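Local coordinates for histidine triad (HIT) protein (Sinorhizobium meliloti, PDB 3NRD) that probably binds nucleotides or related phosphate compounds and may act as a nucleotide hydrolase or transferase of the histidine triad (HIT) family, at residues I82-L85 and Q91-V94; E9-D14 and I38-R43. All coordinates share one frame; numbering follows the deposited sequence. Where two conformers were deposited one is given.

Contact 1 of 2, residues I82-L85 and Q91-V94. With SO4 (sulfate ion), chain H.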
loop_
_atom_site.group_PDB
_atom_site.type_symbol
_atom_site.label_atom_id
_atom_site.label_comp_id
_atom_site.label_asym_id
_atom_site.label_seq_id
_atom_site.Cartn_x
_atom_site.Cartn_y
_atom_site.Cartn_z
ATOM N N ILE A 82 -0.705 -2.599 4.081
ATOM C CA ILE A 82 -0.126 -3.016 2.813
ATOM C C ILE A 82 0.403 -1.788 2.134
ATOM O O ILE A 82 -0.301 -0.774 2.096
ATOM C CB ILE A 82 -1.171 -3.670 1.913
ATOM C CG1 ILE A 82 -1.589 -5.025 2.511
ATOM C CG2 ILE A 82 -0.607 -3.846 0.509
ATOM C CD1 ILE A 82 -2.839 -5.582 1.937
ATOM N N GLY A 83 1.590 -1.861 1.543
ATOM C CA GLY A 83 2.219 -0.650 0.976
ATOM C C GLY A 83 3.139 -0.937 -0.175
ATOM O O GLY A 83 3.881 -1.904 -0.129
ATOM N N ALA A 84 3.047 -0.128 -1.232
ATOM C CA ALA A 84 3.959 -0.186 -2.396
ATOM C C ALA A 84 4.429 1.228 -2.488
ATOM O O ALA A 84 3.645 2.075 -2.893
ATOM C CB ALA A 84 3.246 -0.623 -3.681
ATOM N N LEU A 85 5.655 1.496 -2.049
ATOM C CA LEU A 85 6.189 2.838 -1.951
ATOM C C LEU A 85 7.299 2.977 -2.985
ATOM O O LEU A 85 7.055 3.476 -4.070
ATOM C CB LEU A 85 6.635 3.158 -0.499
ATOM C CG LEU A 85 5.610 2.809 0.614
ATOM C CD1 LEU A 85 6.146 3.151 2.019
ATOM C CD2 LEU A 85 4.305 3.496 0.378
ATOM N N GLN A 91 12.811 -1.143 -7.477
ATOM C CA GLN A 91 12.263 -2.446 -7.761
ATOM C C GLN A 91 10.970 -2.675 -6.953
ATOM O O GLN A 91 10.958 -2.488 -5.735
ATOM C CB GLN A 91 13.285 -3.511 -7.402
ATOM C CG GLN A 91 12.835 -4.918 -7.693
ATOM C CD GLN A 91 13.945 -5.898 -7.514
ATOM O OE1 GLN A 91 14.317 -6.222 -6.388
ATOM N NE2 GLN A 91 14.511 -6.350 -8.610
ATOM N N LEU A 92 9.900 -3.030 -7.668
ATOM C CA LEU A 92 8.583 -3.166 -7.094
ATOM C C LEU A 92 8.633 -4.172 -5.935
ATOM O O LEU A 92 9.094 -5.278 -6.108
ATOM C CB LEU A 92 7.553 -3.634 -8.149
ATOM C CG LEU A 92 6.114 -3.947 -7.621
ATOM C CD1 LEU A 92 5.477 -2.754 -6.829
ATOM C CD2 LEU A 92 5.209 -4.367 -8.772
ATOM N N HIS A 93 8.206 -3.747 -4.750
ATOM C CA HIS A 93 8.014 -4.658 -3.641
ATOM C C HIS A 93 6.859 -4.166 -2.792
ATOM O O HIS A 93 6.666 -2.952 -2.636
ATOM C CB HIS A 93 9.295 -4.832 -2.842
ATOM C CG HIS A 93 9.839 -3.557 -2.293
ATOM N ND1 HIS A 93 10.371 -2.559 -3.091
ATOM C CD2 HIS A 93 9.952 -3.126 -1.018
ATOM C CE1 HIS A 93 10.761 -1.560 -2.324
ATOM N NE2 HIS A 93 10.490 -1.869 -1.067
ATOM N N VAL A 94 6.070 -5.111 -2.282
ATOM C CA VAL A 94 4.854 -4.773 -1.561
ATOM C C VAL A 94 5.077 -5.172 -0.132
ATOM O O VAL A 94 5.337 -6.366 0.139
ATOM C CB VAL A 94 3.632 -5.484 -2.103
ATOM C CG1 VAL A 94 2.407 -5.132 -1.254
ATOM C CG2 VAL A 94 3.397 -5.115 -3.580
HETATM S S SO4 H . 10.441 1.258 0.241
HETATM O O1 SO4 H . 9.090 0.831 -0.123
HETATM O O2 SO4 H . 11.125 0.065 0.676
HETATM O O3 SO4 H . 11.180 1.785 -0.880
HETATM O O4 SO4 H . 10.499 2.235 1.275
HETATM O O HOH W 1 7.493 -0.618 -1.692
#
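Val94 has the largest share of the buried surface, meeting Ile82 with CG1 and Gly83 O with CA and CG1. With CG1 anti to the backbone N (chi1 177°), that methyl lies 3.7 Å from Ile82 CG2, the two side chains passing at a slant. Val94 CA makes a bent CA-H...O contact with Gly83 O (3.4 Å, 137° at the hydrogen). Ala84 CB lies loosely near both Leu92 CD1 (4.4 Å) and Val94 CG2 (4.5 Å). No direct hydrogen bond joins the segments; instead, a water accepts from Leu85 N and donates to His93 O and to O1 of a sulfate. The same water stands 3.3 Å above the His93 ring, over its centre. In the ring plane, His93 ND1 donates to Gln91 O (2.7 Å), and NE2 donates from the other edge to sulfate O2 (2.7 Å, 161°). An alanine in place of His93 lacks both donors and would probably leave Gln91 O without its mate and the sulfate less firmly held. His95 NE2 and Gly86 N also bind the anion. The pattern Gln91-Leu92-His93-Val94-His95 matches the histidine triad motif with glutamine at its first position, so His93 probably occupies the nucleophile's place in this C-terminal HIT domain.

Contact 2 of 2, residues E9-D14 and I38-R43. With SO4 (sulfate ion), chain I.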
loop_
_atom_site.group_PDB
_atom_site.type_symbol
_atom_site.label_atom_id
_atom_site.label_comp_id
_atom_site.label_asym_id
_atom_site.label_seq_id
_atom_site.Cartn_x
_atom_site.Cartn_y
_atom_site.Cartn_z
ATOM N N GLU A 9 19.808 -5.353 -4.356
ATOM C CA GLU A 9 20.770 -5.645 -3.264
ATOM C C GLU A 9 20.321 -5.123 -1.879
ATOM O O GLU A 9 20.622 -5.752 -0.859
ATOM C CB GLU A 9 22.181 -5.110 -3.561
ATOM C CG GLU A 9 23.096 -6.095 -4.327
ATOM N N ARG A 10 19.602 -4.003 -1.840
ATOM C CA ARG A 10 19.167 -3.454 -0.559
ATOM C C ARG A 10 18.032 -4.281 0.028
ATOM O O ARG A 10 17.967 -4.430 1.262
ATOM C CB ARG A 10 18.791 -1.990 -0.668
ATOM C CG ARG A 10 20.020 -1.098 -0.940
ATOM C CD ARG A 10 19.648 0.144 -1.667
ATOM N NE ARG A 10 19.128 -0.158 -3.006
ATOM C CZ ARG A 10 18.598 0.740 -3.830
ATOM N NH1 ARG A 10 18.522 2.032 -3.489
ATOM N NH2 ARG A 10 18.153 0.350 -5.013
ATOM N N LEU A 11 17.184 -4.865 -0.833
ATOM C CA LEU A 11 16.157 -5.822 -0.375
ATOM C C LEU A 11 16.769 -7.171 0.023
ATOM O O LEU A 11 16.242 -7.887 0.916
ATOM C CB LEU A 11 15.096 -6.056 -1.455
ATOM C CG LEU A 11 14.215 -4.899 -1.951
ATOM C CD1 LEU A 11 13.145 -5.350 -2.961
ATOM C CD2 LEU A 11 13.524 -4.228 -0.800
ATOM N N GLU A 12 17.845 -7.539 -0.668
ATOM C CA GLU A 12 18.667 -8.695 -0.323
ATOM C C GLU A 12 19.217 -8.520 1.085
ATOM O O GLU A 12 19.083 -9.413 1.932
ATOM C CB GLU A 12 19.811 -8.843 -1.333
ATOM C CG GLU A 12 20.729 -10.043 -1.157
ATOM C CD GLU A 12 20.133 -11.271 -1.759
ATOM O OE1 GLU A 12 20.160 -11.383 -3.009
ATOM O OE2 GLU A 12 19.617 -12.116 -0.992
ATOM N N ARG A 13 19.799 -7.355 1.325
ATOM C CA ARG A 13 20.403 -7.049 2.615
ATOM C C ARG A 13 19.383 -6.928 3.751
ATOM O O ARG A 13 19.611 -7.491 4.815
ATOM C CB ARG A 13 21.216 -5.755 2.540
ATOM C CG ARG A 13 22.117 -5.564 3.767
ATOM C CD ARG A 13 22.861 -4.253 3.742
ATOM N NE ARG A 13 21.899 -3.140 3.818
ATOM C CZ ARG A 13 21.810 -2.103 2.975
ATOM N NH1 ARG A 13 22.640 -1.944 1.928
ATOM N NH2 ARG A 13 20.872 -1.182 3.197
ATOM N N ASP A 14 18.289 -6.190 3.532
ATOM C CA ASP A 14 17.376 -5.841 4.620
ATOM C C ASP A 14 16.317 -6.887 4.941
ATOM O O ASP A 14 15.635 -6.752 5.945
ATOM C CB ASP A 14 16.677 -4.486 4.325
ATOM C CG ASP A 14 17.628 -3.294 4.408
ATOM O OD1 ASP A 14 18.752 -3.399 4.945
ATOM O OD2 ASP A 14 17.222 -2.215 3.948
ATOM N N ILE A 38 7.845 -8.597 2.865
ATOM C CA ILE A 38 7.750 -7.994 1.554
ATOM C C ILE A 38 7.570 -9.052 0.492
ATOM O O ILE A 38 8.108 -10.159 0.620
ATOM C CB ILE A 38 8.945 -7.046 1.215
ATOM C CG1 ILE A 38 10.267 -7.764 1.132
ATOM C CG2 ILE A 38 9.040 -5.974 2.284
ATOM C CD1 ILE A 38 11.412 -6.870 0.595
ATOM N N LEU A 39 6.793 -8.689 -0.523
ATOM C CA LEU A 39 6.528 -9.535 -1.680
ATOM C C LEU A 39 7.208 -8.873 -2.856
ATOM O O LEU A 39 6.977 -7.698 -3.107
ATOM C CB LEU A 39 5.040 -9.682 -1.956
ATOM C CG LEU A 39 4.408 -10.871 -1.237
ATOM C CD1 LEU A 39 4.392 -10.634 0.284
ATOM C CD2 LEU A 39 3.016 -11.136 -1.784
ATOM N N VAL A 40 8.069 -9.603 -3.553
ATOM C CA VAL A 40 8.840 -9.021 -4.670
ATOM C C VAL A 40 8.471 -9.821 -5.902
ATOM O O VAL A 40 8.921 -10.968 -6.019
ATOM C CB VAL A 40 10.328 -9.062 -4.420
ATOM C CG1 VAL A 40 11.095 -8.403 -5.649
ATOM C CG2 VAL A 40 10.644 -8.390 -3.078
ATOM N N PRO A 41 7.597 -9.263 -6.767
ATOM C CA PRO A 41 7.252 -9.946 -8.018
ATOM C C PRO A 41 8.495 -10.125 -8.856
ATOM O O PRO A 41 9.227 -9.160 -9.075
ATOM C CB PRO A 41 6.317 -8.978 -8.729
ATOM C CG PRO A 41 5.937 -7.967 -7.765
ATOM C CD PRO A 41 6.836 -8.008 -6.604
ATOM N N GLN A 42 8.698 -11.321 -9.388
ATOM C CA GLN A 42 9.951 -11.662 -10.080
ATOM C C GLN A 42 9.879 -11.312 -11.566
ATOM O O GLN A 42 10.048 -12.169 -12.440
ATOM C CB GLN A 42 10.232 -13.121 -9.875
ATOM C CG GLN A 42 10.328 -13.521 -8.426
ATOM C CD GLN A 42 10.439 -15.017 -8.278
ATOM O OE1 GLN A 42 11.510 -15.523 -7.992
ATOM N NE2 GLN A 42 9.331 -15.728 -8.473
ATOM N N ARG A 43 9.627 -10.035 -11.836
ATOM C CA ARG A 43 9.651 -9.460 -13.172
ATOM C C ARG A 43 10.709 -8.352 -13.199
ATOM O O ARG A 43 10.766 -7.531 -12.308
ATOM C CB ARG A 43 8.279 -8.894 -13.541
ATOM C CG ARG A 43 7.108 -9.841 -13.454
ATOM C CD ARG A 43 7.251 -11.009 -14.418
ATOM N NE ARG A 43 6.045 -11.836 -14.525
ATOM C CZ ARG A 43 6.001 -13.097 -14.972
ATOM N NH1 ARG A 43 7.115 -13.759 -15.314
ATOM N NH2 ARG A 43 4.831 -13.717 -15.035
HETATM S S SO4 I . 7.801 -19.956 -9.086
HETATM O O1 SO4 I . 6.577 -20.426 -8.480
HETATM O O2 SO4 I . 8.786 -21.015 -8.864
HETATM O O3 SO4 I . 7.595 -19.723 -10.512
HETATM O O4 SO4 I . 8.222 -18.718 -8.448
#
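Leu11 reaches from the short helix 9-14 to Ile38 and Val40 on the strand, and its side chain makes every contact between the segments. Its CB points toward the strand and lies 4.3 Å from Ile38 CD1, a loose approach. CG is no nearer, again 4.3 Å from Ile38 CD1. Beyond CG the branches divide the work: CD2 touches Ile38 CD1 at 3.7 Å, while CD1 meets Val40 CG2 at 3.9 Å. Because CD1 is anti to CA (chi2 -176°), it prolongs the side chain, and CD2 branches off toward the isoleucine. Ile38 answers from the strand, with CG1 set between its backbone N and carbonyl carbon (chi1 64°) and CD1 stretched out beyond it, so the end of the chain does the touching. Both pairs meet at a slant. The CA atoms of Leu11 and Ile38, the nearest across the contact, are 8.9 Å apart, which leaves the gap to be bridged by side chains alone.

Leu39, between the two strand residues, turns to the opposite face of the sheet, where it packs on Glu63, Thr64 and Val67 of helix 54-75. At the strand's end Gln42 centres an inverse gamma turn, its OE1 held by Gln25 NE2 and its NE2 bonded to Leu23 O and, at 3.2 Å, to O4 of a sulfate.

Directional bonds to the helix come from elsewhere, such as the backbone bond between Asp14 and Asn30. With only buried methyl groups and no hydrogen bond between the two segments, this contact is purely apolar and depends on shape and burial.

Contacts 1 and 2 have centres about 10 Å apart and share one antiparallel sheet, which continues into the second subunit beyond strand 79-84. Their adjoining strands are joined by a probable hydrogen bond from Leu39 N to Val94 O (2.8 Å), and His93 CB packs on Leu39 O at 3.7 Å. Leu11 of contact 2 reaches contact 1, its CD1 lying 3.7 Å from Gln91 OE1, and it touches His93. Helix 9-14 therefore flanks the probable catalytic site. A glycerol, probably from the crystallisation liquor, lies about 4 Å from the His93 side chain and one lies about 3 Å from that of Leu11, consistent with a pocket in which the sulfate on His93 may mimic a substrate phosphate.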